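Local coordinates for putative hydrolase (PDB 4X00), which is probably a hydrolase of the alpha/beta-hydrolase fold, perhaps an esterase acting on aryl esters, at residues Q60-I65 against D275-A280; L173-H178 against D230-A235; E252-S257 against N270-D275. All coordinates share one frame; numbering follows the deposited sequence. Where two conformers were deposited one is given.

Interaction 1: residues Q60-I65 against D275-A280. With EDO (1,2-ethanediol), chain J.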
loop_
_atom_site.group_PDB
_atom_site.type_symbol
_atom_site.label_atom_id
_atom_site.label_comp_id
_atom_site.label_asym_id
_atom_site.label_seq_id
_atom_site.Cartn_x
_atom_site.Cartn_y
_atom_site.Cartn_z
ATOM N N GLN A 60 3.022 8.133 17.940
ATOM C CA GLN A 60 2.227 7.391 18.931
ATOM C C GLN A 60 0.969 8.106 19.398
ATOM O O GLN A 60 0.131 7.516 20.092
ATOM C CB GLN A 60 3.077 7.074 20.172
ATOM C CG GLN A 60 4.192 6.090 19.924
ATOM C CD GLN A 60 3.727 4.862 19.167
ATOM O OE1 GLN A 60 2.856 4.115 19.632
ATOM N NE2 GLN A 60 4.290 4.656 17.982
ATOM N N HIS A 61 0.864 9.403 19.107
ATOM C CA HIS A 61 -0.346 10.132 19.495
ATOM C C HIS A 61 -1.405 10.007 18.417
ATOM O O HIS A 61 -2.528 10.487 18.601
ATOM C CB HIS A 61 -0.050 11.601 19.762
ATOM C CG HIS A 61 0.547 12.285 18.582
ATOM N ND1 HIS A 61 1.697 11.833 17.958
ATOM C CD2 HIS A 61 0.124 13.353 17.870
ATOM C CE1 HIS A 61 1.960 12.607 16.923
ATOM N NE2 HIS A 61 1.028 13.543 16.855
ATOM N N TYR A 62 -1.063 9.357 17.303
ATOM C CA TYR A 62 -2.075 9.014 16.303
ATOM C C TYR A 62 -2.632 7.633 16.581
ATOM O O TYR A 62 -1.989 6.847 17.275
ATOM C CB TYR A 62 -1.500 9.017 14.889
ATOM C CG TYR A 62 -0.944 10.357 14.496
ATOM C CD1 TYR A 62 -1.768 11.476 14.428
ATOM C CD2 TYR A 62 0.392 10.496 14.169
ATOM C CE1 TYR A 62 -1.242 12.739 14.073
ATOM C CE2 TYR A 62 0.926 11.729 13.806
ATOM C CZ TYR A 62 0.091 12.849 13.753
ATOM O OH TYR A 62 0.598 14.086 13.406
ATOM N N ARG A 63 -3.812 7.333 16.039
ATOM C CA ARG A 63 -4.342 5.964 16.066
ATOM C C ARG A 63 -3.814 5.246 14.826
ATOM O O ARG A 63 -4.200 5.569 13.697
ATOM C CB ARG A 63 -5.862 5.994 16.119
ATOM C CG ARG A 63 -6.483 4.597 16.148
ATOM C CD ARG A 63 -7.999 4.655 16.182
ATOM N NE ARG A 63 -8.547 3.306 16.248
ATOM C CZ ARG A 63 -9.825 3.033 16.044
ATOM N NH1 ARG A 63 -10.667 4.022 15.740
ATOM N NH2 ARG A 63 -10.258 1.777 16.135
ATOM N N LEU A 64 -2.901 4.294 15.034
ATOM C CA LEU A 64 -2.154 3.699 13.920
ATOM C C LEU A 64 -2.735 2.343 13.558
ATOM O O LEU A 64 -2.558 1.373 14.291
ATOM C CB LEU A 64 -0.671 3.569 14.293
ATOM C CG LEU A 64 0.020 4.878 14.723
ATOM C CD1 LEU A 64 1.437 4.567 15.242
ATOM C CD2 LEU A 64 0.102 5.850 13.562
ATOM N N ILE A 65 -3.418 2.290 12.429
ATOM C CA ILE A 65 -4.136 1.074 12.034
ATOM C C ILE A 65 -3.431 0.427 10.846
ATOM O O ILE A 65 -3.177 1.092 9.836
ATOM C CB ILE A 65 -5.584 1.410 11.652
ATOM C CG1 ILE A 65 -6.325 2.004 12.859
ATOM C CG2 ILE A 65 -6.300 0.164 11.080
ATOM C CD1 ILE A 65 -7.620 2.733 12.469
ATOM N N ASP A 275 3.771 15.517 9.315
ATOM C CA ASP A 275 3.505 16.861 8.806
ATOM C C ASP A 275 2.285 16.865 7.888
ATOM O O ASP A 275 1.474 17.775 7.949
ATOM C CB ASP A 275 4.729 17.413 8.063
ATOM C CG ASP A 275 5.881 17.732 8.997
ATOM O OD1 ASP A 275 5.682 17.688 10.231
ATOM O OD2 ASP A 275 6.979 18.036 8.493
ATOM N N PHE A 276 2.143 15.843 7.041
ATOM C CA PHE A 276 1.016 15.776 6.147
ATOM C C PHE A 276 -0.294 15.638 6.941
ATOM O O PHE A 276 -1.301 16.329 6.659
ATOM C CB PHE A 276 1.162 14.589 5.193
ATOM C CG PHE A 276 -0.049 14.386 4.325
ATOM C CD1 PHE A 276 -0.209 15.151 3.179
ATOM C CD2 PHE A 276 -1.054 13.481 4.660
ATOM C CE1 PHE A 276 -1.320 15.031 2.358
ATOM C CE2 PHE A 276 -2.189 13.327 3.835
ATOM C CZ PHE A 276 -2.316 14.100 2.682
ATOM N N VAL A 277 -0.295 14.764 7.946
ATOM C CA VAL A 277 -1.501 14.561 8.725
ATOM C C VAL A 277 -1.877 15.841 9.454
ATOM O O VAL A 277 -3.035 16.254 9.438
ATOM C CB VAL A 277 -1.337 13.373 9.728
ATOM C CG1 VAL A 277 -2.550 13.283 10.652
ATOM C CG2 VAL A 277 -1.099 12.053 8.944
ATOM N N ARG A 278 -0.900 16.491 10.075
ATOM C CA ARG A 278 -1.152 17.766 10.764
ATOM C C ARG A 278 -1.769 18.801 9.828
ATOM O O ARG A 278 -2.703 19.525 10.197
ATOM C CB ARG A 278 0.150 18.287 11.354
ATOM C CG ARG A 278 0.588 17.450 12.560
ATOM C CD ARG A 278 2.017 17.683 12.901
ATOM N NE ARG A 278 2.308 17.231 14.250
ATOM C CZ ARG A 278 3.435 17.507 14.899
ATOM N NH1 ARG A 278 4.379 18.234 14.313
ATOM N NH2 ARG A 278 3.598 17.074 16.136
ATOM N N MET A 279 -1.223 18.896 8.626
ATOM C CA MET A 279 -1.737 19.827 7.629
ATOM C C MET A 279 -3.178 19.453 7.217
ATOM O O MET A 279 -4.076 20.313 7.141
ATOM C CB MET A 279 -0.790 19.841 6.422
ATOM C CG MET A 279 -1.243 20.675 5.241
ATOM S SD MET A 279 -2.427 19.852 4.130
ATOM C CE MET A 279 -1.464 18.427 3.618
ATOM N N ALA A 280 -3.413 18.170 6.973
ATOM C CA ALA A 280 -4.710 17.736 6.463
ATOM C C ALA A 280 -5.801 17.990 7.486
ATOM O O ALA A 280 -6.944 18.289 7.135
ATOM C CB ALA A 280 -4.650 16.271 6.102
HETATM C C1 EDO J . 4.100 20.750 11.174
HETATM O O1 EDO J . 4.735 19.620 11.780
HETATM C C2 EDO J . 4.991 21.360 10.094
HETATM O O2 EDO J . 6.098 22.060 10.686
#
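The C-terminal helix 266-280 of an alpha/beta hydrolase lies on one side of the central sheet, and here Y62, of the segment 60-65, meets V277 and R278 of its last turns. The phenol reaches out from the sheet and slides past the valine in the opposite direction, with CE1 of Y62 3.7 Å from CG1 of V277. V277 puts CG1 anti to its backbone N (chi1 173°), which brings that branch to the tyrosine, and a compact apolar residue suits this buried face of the helix, where V277 also packs on I37 and V107 of the neighbouring strands. In this fold the helix follows the last strand, yet it folds back over strands from the first half of the chain, joining residues more than 200 positions apart. R278 crosses the tyrosine at about a right angle, its CG 3.5 Å from OH of Y62, while the chain, extended from CG to NE, carries the guanidinium past the hydroxyl. The hydroxyl itself hydrogen-bonds to S274 OG, one turn earlier in the helix, so the buried phenol has a polar partner without calling on the arginine. Farther out, NH1 of R278 donates to O1 of an ethanediol at 2.9 Å, the O1 lying at the edge of the guanidinium and near its plane; that same O1 donates a hydrogen bond to OD1 of D275 at 2.7 Å, bridging acid and base. NE2 of H61 lies over the rim of one face of the Y62 ring and 4.4 Å from NH2 of R278, a distance without direct contact.

Interaction 2: residues L173-H178 against D230-A235. With EDO (1,2-ethanediol), chain G.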
loop_
_atom_site.group_PDB
_atom_site.type_symbol
_atom_site.label_atom_id
_atom_site.label_comp_id
_atom_site.label_asym_id
_atom_site.label_seq_id
_atom_site.Cartn_x
_atom_site.Cartn_y
_atom_site.Cartn_z
ATOM N N LEU A 173 11.351 -9.047 -4.077
ATOM C CA LEU A 173 11.572 -8.351 -2.798
ATOM C C LEU A 173 12.869 -7.544 -2.872
ATOM O O LEU A 173 12.932 -6.415 -2.356
ATOM C CB LEU A 173 11.620 -9.341 -1.635
ATOM C CG LEU A 173 11.710 -8.727 -0.222
ATOM C CD1 LEU A 173 10.543 -7.800 0.061
ATOM C CD2 LEU A 173 11.781 -9.826 0.808
ATOM N N ARG A 174 13.922 -8.066 -3.522
ATOM C CA ARG A 174 15.155 -7.284 -3.673
ATOM C C ARG A 174 14.898 -6.012 -4.470
ATOM O O ARG A 174 15.499 -4.971 -4.184
ATOM C CB ARG A 174 16.235 -8.118 -4.354
ATOM C CG ARG A 174 16.817 -9.204 -3.476
ATOM C CD ARG A 174 17.635 -8.600 -2.342
ATOM N NE ARG A 174 18.228 -9.627 -1.484
ATOM C CZ ARG A 174 18.756 -9.387 -0.287
ATOM N NH1 ARG A 174 18.767 -8.148 0.207
ATOM N NH2 ARG A 174 19.280 -10.392 0.411
ATOM N N LEU A 175 14.001 -6.085 -5.454
ATOM C CA LEU A 175 13.659 -4.918 -6.267
ATOM C C LEU A 175 12.857 -3.889 -5.476
ATOM O O LEU A 175 12.644 -2.781 -5.964
ATOM C CB LEU A 175 12.870 -5.354 -7.505
ATOM C CG LEU A 175 13.771 -6.054 -8.536
ATOM C CD1 LEU A 175 12.852 -6.721 -9.579
ATOM C CD2 LEU A 175 14.762 -5.095 -9.207
ATOM N N CYS A 176 12.397 -4.230 -4.277
ATOM C CA CYS A 176 11.613 -3.281 -3.498
ATOM C C CYS A 176 12.496 -2.223 -2.820
ATOM O O CYS A 176 11.960 -1.304 -2.199
ATOM C CB CYS A 176 10.783 -4.018 -2.438
ATOM S SG CYS A 176 9.329 -4.886 -3.092
ATOM N N PHE A 177 13.825 -2.362 -2.912
ATOM C CA PHE A 177 14.722 -1.470 -2.172
ATOM C C PHE A 177 15.833 -0.955 -3.043
ATOM O O PHE A 177 16.342 -1.691 -3.903
ATOM C CB PHE A 177 15.375 -2.186 -0.990
ATOM C CG PHE A 177 14.383 -2.790 -0.037
ATOM C CD1 PHE A 177 13.826 -2.027 0.978
ATOM C CD2 PHE A 177 13.978 -4.125 -0.160
ATOM C CE1 PHE A 177 12.896 -2.567 1.837
ATOM C CE2 PHE A 177 13.064 -4.658 0.707
ATOM C CZ PHE A 177 12.516 -3.899 1.700
ATOM N N HIS A 178 16.241 0.292 -2.809
ATOM C CA HIS A 178 17.573 0.733 -3.240
ATOM C C HIS A 178 18.559 0.523 -2.100
ATOM O O HIS A 178 19.594 -0.112 -2.298
ATOM C CB HIS A 178 17.556 2.199 -3.673
ATOM C CG HIS A 178 18.886 2.689 -4.135
ATOM N ND1 HIS A 178 19.517 2.183 -5.249
ATOM C CD2 HIS A 178 19.703 3.643 -3.634
ATOM C CE1 HIS A 178 20.670 2.808 -5.418
ATOM N NE2 HIS A 178 20.807 3.698 -4.452
ATOM N N ASP A 230 13.159 3.972 -7.515
ATOM C CA ASP A 230 12.200 2.869 -7.473
ATOM C C ASP A 230 12.375 1.975 -8.712
ATOM O O ASP A 230 12.282 2.415 -9.845
ATOM C CB ASP A 230 10.795 3.483 -7.382
ATOM C CG ASP A 230 9.687 2.456 -7.165
ATOM O OD1 ASP A 230 9.863 1.283 -7.563
ATOM O OD2 ASP A 230 8.626 2.815 -6.596
ATOM N N ALA A 231 12.672 0.707 -8.463
ATOM C CA ALA A 231 12.951 -0.275 -9.517
ATOM C C ALA A 231 11.712 -1.033 -9.961
ATOM O O ALA A 231 11.823 -1.912 -10.809
ATOM C CB ALA A 231 14.035 -1.252 -9.049
ATOM N N LEU A 232 10.544 -0.675 -9.419
ATOM C CA LEU A 232 9.324 -1.400 -9.753
ATOM C C LEU A 232 8.288 -0.479 -10.348
ATOM O O LEU A 232 7.676 -0.815 -11.366
ATOM C CB LEU A 232 8.762 -2.123 -8.528
ATOM C CG LEU A 232 9.599 -3.334 -8.110
ATOM C CD1 LEU A 232 9.189 -3.799 -6.732
ATOM C CD2 LEU A 232 9.478 -4.506 -9.117
ATOM N N VAL A 233 8.084 0.677 -9.725
ATOM C CA VAL A 233 7.155 1.670 -10.259
ATOM C C VAL A 233 7.995 2.826 -10.786
ATOM O O VAL A 233 8.899 3.278 -10.078
ATOM C CB VAL A 233 6.154 2.153 -9.176
ATOM C CG1 VAL A 233 5.319 3.326 -9.697
ATOM C CG2 VAL A 233 5.230 0.993 -8.738
ATOM N N LYS A 234 7.737 3.272 -12.019
ATOM C CA LYS A 234 8.467 4.413 -12.587
ATOM C C LYS A 234 7.993 5.693 -11.886
ATOM O O LYS A 234 6.858 6.131 -12.074
ATOM C CB LYS A 234 8.262 4.533 -14.108
ATOM C CG LYS A 234 8.825 3.351 -14.923
ATOM C CD LYS A 234 8.446 3.485 -16.382
ATOM C CE LYS A 234 9.095 2.402 -17.222
ATOM N NZ LYS A 234 8.610 2.501 -18.618
ATOM N N ALA A 235 8.868 6.271 -11.071
ATOM C CA ALA A 235 8.482 7.367 -10.161
ATOM C C ALA A 235 8.018 8.617 -10.904
ATOM O O ALA A 235 6.884 9.075 -10.698
ATOM C CB ALA A 235 9.650 7.717 -9.230
HETATM C C1 EDO G . 12.482 4.947 -12.729
HETATM O O1 EDO G . 11.440 5.662 -13.388
HETATM C C2 EDO G . 12.639 5.411 -11.289
HETATM O O2 EDO G . 11.497 5.083 -10.514
HETATM O O HOH W 1 13.359 -0.128 -5.689
#
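L175 packs against A231 and L232 in the loop that follows strand 222-227. Its CB meets L232 first, 3.9 Å from CD2 of that leucine. With CG anti to the carbonyl carbon (chi1 -73°), the L175 side chain then forks: CD1 stays beside L232, 4.1 Å from its CD2, whereas CD2 of L175 turns the other way and comes 3.9 Å from CB of A231. The two leucines cross at about a right angle. A small methyl at A231 lets the backbones approach closely, and a water fits between them, donating to O of L175 at 2.8 Å and accepting from N of A231. C176 adds sulfur to the apolar surface, its SG 3.8 Å from CD1 of L232.

The loop is shaped by D230, the presumed acid of a Ser-His-Asp triad with S112 and H259. OD1 of D230 takes two backbone N-H groups: L232 N, at 2.8 Å, comes nearly head-on in an Asx turn, while V233 N approaches from above the carboxylate plane. These bonds fix the carboxylate's rotation and leave OD2 for its hydrogen bond with ND1 of H259.

On the helical side, L173 and F177 pack on helix 183-194, with F177 also touching helix 261-264; on the other, V233 and A235, the latter opening helix 235-245, pack on Y226 of strand 222-227.

Interaction 3: residues E252-S257 against N270-D275. With EDO (1,2-ethanediol), chain H; EDO (1,2-ethanediol), chain J.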
loop_
_atom_site.group_PDB
_atom_site.type_symbol
_atom_site.label_atom_id
_atom_site.label_comp_id
_atom_site.label_asym_id
_atom_site.label_seq_id
_atom_site.Cartn_x
_atom_site.Cartn_y
_atom_site.Cartn_z
ATOM N N GLU A 252 6.898 14.434 -3.611
ATOM C CA GLU A 252 8.277 14.541 -3.167
ATOM C C GLU A 252 9.016 13.318 -3.680
ATOM O O GLU A 252 8.495 12.219 -3.624
ATOM C CB GLU A 252 8.382 14.600 -1.633
ATOM C CG GLU A 252 7.611 15.693 -0.948
ATOM C CD GLU A 252 8.254 17.049 -1.087
ATOM O OE1 GLU A 252 9.341 17.145 -1.695
ATOM O OE2 GLU A 252 7.658 18.029 -0.576
ATOM N N LEU A 253 10.222 13.527 -4.163
ATOM C CA LEU A 253 11.112 12.455 -4.574
ATOM C C LEU A 253 12.202 12.287 -3.545
ATOM O O LEU A 253 12.891 13.257 -3.209
ATOM C CB LEU A 253 11.755 12.750 -5.933
ATOM C CG LEU A 253 10.898 12.599 -7.160
ATOM C CD1 LEU A 253 11.607 13.198 -8.355
ATOM C CD2 LEU A 253 10.577 11.117 -7.410
ATOM N N TYR A 254 12.403 11.066 -3.069
ATOM C CA TYR A 254 13.520 10.749 -2.183
ATOM C C TYR A 254 14.646 10.263 -3.082
ATOM O O TYR A 254 14.604 9.112 -3.581
ATOM C CB TYR A 254 13.146 9.651 -1.172
ATOM C CG TYR A 254 12.196 10.035 -0.044
ATOM C CD1 TYR A 254 11.331 11.129 -0.125
ATOM C CD2 TYR A 254 12.177 9.278 1.119
ATOM C CE1 TYR A 254 10.463 11.436 0.940
ATOM C CE2 TYR A 254 11.337 9.586 2.170
ATOM C CZ TYR A 254 10.486 10.661 2.088
ATOM O OH TYR A 254 9.665 10.923 3.179
ATOM N N ALA A 255 15.652 11.114 -3.292
ATOM C CA ALA A 255 16.686 10.845 -4.282
ATOM C C ALA A 255 17.384 9.491 -4.138
ATOM O O ALA A 255 17.694 8.842 -5.148
ATOM C CB ALA A 255 17.742 11.960 -4.225
ATOM N N ASP A 256 17.623 9.072 -2.899
ATOM C CA ASP A 256 18.443 7.885 -2.680
ATOM C C ASP A 256 17.641 6.726 -2.106
ATOM O O ASP A 256 18.188 5.785 -1.559
ATOM C CB ASP A 256 19.620 8.241 -1.777
ATOM C CG ASP A 256 20.517 9.316 -2.391
ATOM O OD1 ASP A 256 20.719 9.295 -3.623
ATOM O OD2 ASP A 256 21.009 10.194 -1.645
ATOM N N SER A 257 16.325 6.777 -2.284
ATOM C CA SER A 257 15.478 5.622 -1.954
ATOM C C SER A 257 14.959 4.968 -3.200
ATOM O O SER A 257 14.818 5.593 -4.270
ATOM C CB SER A 257 14.266 6.006 -1.107
ATOM O OG SER A 257 14.621 6.303 0.226
ATOM N N ASN A 270 8.670 9.457 8.353
ATOM C CA ASN A 270 7.770 9.679 9.478
ATOM C C ASN A 270 7.558 11.161 9.724
ATOM O O ASN A 270 6.475 11.573 10.163
ATOM C CB ASN A 270 8.308 9.009 10.735
ATOM C CG ASN A 270 8.284 7.503 10.631
ATOM O OD1 ASN A 270 7.706 6.949 9.685
ATOM N ND2 ASN A 270 8.865 6.832 11.618
ATOM N N ARG A 271 8.600 11.960 9.489
ATOM C CA ARG A 271 8.471 13.416 9.535
ATOM C C ARG A 271 7.473 13.906 8.473
ATOM O O ARG A 271 6.534 14.652 8.777
ATOM C CB ARG A 271 9.854 14.051 9.310
ATOM C CG ARG A 271 9.831 15.571 9.491
ATOM C CD ARG A 271 11.064 16.220 8.824
ATOM N NE ARG A 271 10.924 16.191 7.374
ATOM C CZ ARG A 271 11.908 15.943 6.500
ATOM N NH1 ARG A 271 13.157 15.738 6.917
ATOM N NH2 ARG A 271 11.647 15.893 5.199
ATOM N N ASP A 272 7.661 13.470 7.221
ATOM C CA ASP A 272 6.739 13.870 6.161
ATOM C C ASP A 272 5.310 13.420 6.446
ATOM O O ASP A 272 4.358 14.165 6.184
ATOM C CB ASP A 272 7.213 13.297 4.825
ATOM C CG ASP A 272 8.396 14.038 4.233
ATOM O OD1 ASP A 272 8.705 15.195 4.641
ATOM O OD2 ASP A 272 9.012 13.466 3.318
ATOM N N LEU A 273 5.147 12.211 6.972
ATOM C CA LEU A 273 3.807 11.690 7.240
ATOM C C LEU A 273 3.138 12.490 8.342
ATOM O O LEU A 273 1.982 12.939 8.191
ATOM C CB LEU A 273 3.877 10.206 7.612
ATOM C CG LEU A 273 2.535 9.607 8.043
ATOM C CD1 LEU A 273 1.455 9.762 6.925
ATOM C CD2 LEU A 273 2.711 8.133 8.416
ATOM N N SER A 274 3.851 12.728 9.441
ATOM C CA SER A 274 3.219 13.473 10.534
ATOM C C SER A 274 2.869 14.898 10.082
ATOM O O SER A 274 1.780 15.396 10.383
ATOM C CB SER A 274 4.129 13.496 11.768
ATOM O OG SER A 274 3.488 14.184 12.836
ATOM N N ASP A 275 3.771 15.517 9.315
ATOM C CA ASP A 275 3.505 16.861 8.806
ATOM C C ASP A 275 2.285 16.865 7.888
ATOM O O ASP A 275 1.474 17.775 7.949
ATOM C CB ASP A 275 4.729 17.413 8.063
ATOM C CG ASP A 275 5.881 17.732 8.997
ATOM O OD1 ASP A 275 5.682 17.688 10.231
ATOM O OD2 ASP A 275 6.979 18.036 8.493
HETATM C C1 EDO H . 11.425 16.204 0.394
HETATM O O1 EDO H . 12.657 16.649 1.007
HETATM C C2 EDO H . 10.436 15.636 1.408
HETATM O O2 EDO H . 11.078 14.799 2.374
HETATM C C1 EDO J . 4.100 20.750 11.174
HETATM O O1 EDO J . 4.735 19.620 11.780
HETATM C C2 EDO J . 4.991 21.360 10.094
HETATM O O2 EDO J . 6.098 22.060 10.686
#
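Y254 and D272 tie strand 250-254, an outermost strand of the alpha/beta-hydrolase sheet, to the C-terminal helix 266-280 that follows it. The direct link is a hydrogen bond: OH of Y254 donates to OD2 of D272 at 2.6 Å, meeting the anti side of the carboxylate and 31° out of its plane. The two side chains come from opposite directions, with ring and carboxylate planes 63° apart. Tyrosine is long enough to carry a polar group from strand to helix while its ring packs on L225 and makes a cation-pi contact with R268; the short aspartate supplies an acceptor close to the helix surface.

A salt bridge within the helix engages the other oxygen. R271 bends at chi3 (73°), which turns its guanidinium back toward D272, and NH2 of R271 reaches OD1 of D272 at 3.1 Å from above the carboxylate plane. With both oxygens engaged, the carboxylate's rotation is restricted, and its negative charge would be favoured by the arginine.

A further hydrogen bond comes from an ethanediol, probably from the crystallisation liquor, lying among E252, R271 and D272; its O2 donates to OD2 of D272 at 2.6 Å, so that single oxygen accepts from both the tyrosine and the diol.

Interactions 1 and 3 share helix 266-280, which they join to different strands of one sheet; their centres are 14 Å apart, and the Y62 OH to S274 OG pair, 2.9 Å, connects them directly. D275 belongs to both ranges. Interaction 2 stands apart from interaction 1, nearest atoms about 17 Å away, but touches interaction 3 by packing: CD2 of H178 lies 3.3 Å from O of D256, and A235 meets L253. Of the three, interaction 2 holds D230 of the presumed triad, and a glycerol about 3 Å from the L232 side chain may mark a pocket near the presumed triad. H259 of that triad follows segment 252-257 of interaction 3 by two residues, whereas interaction 1 is structural packing.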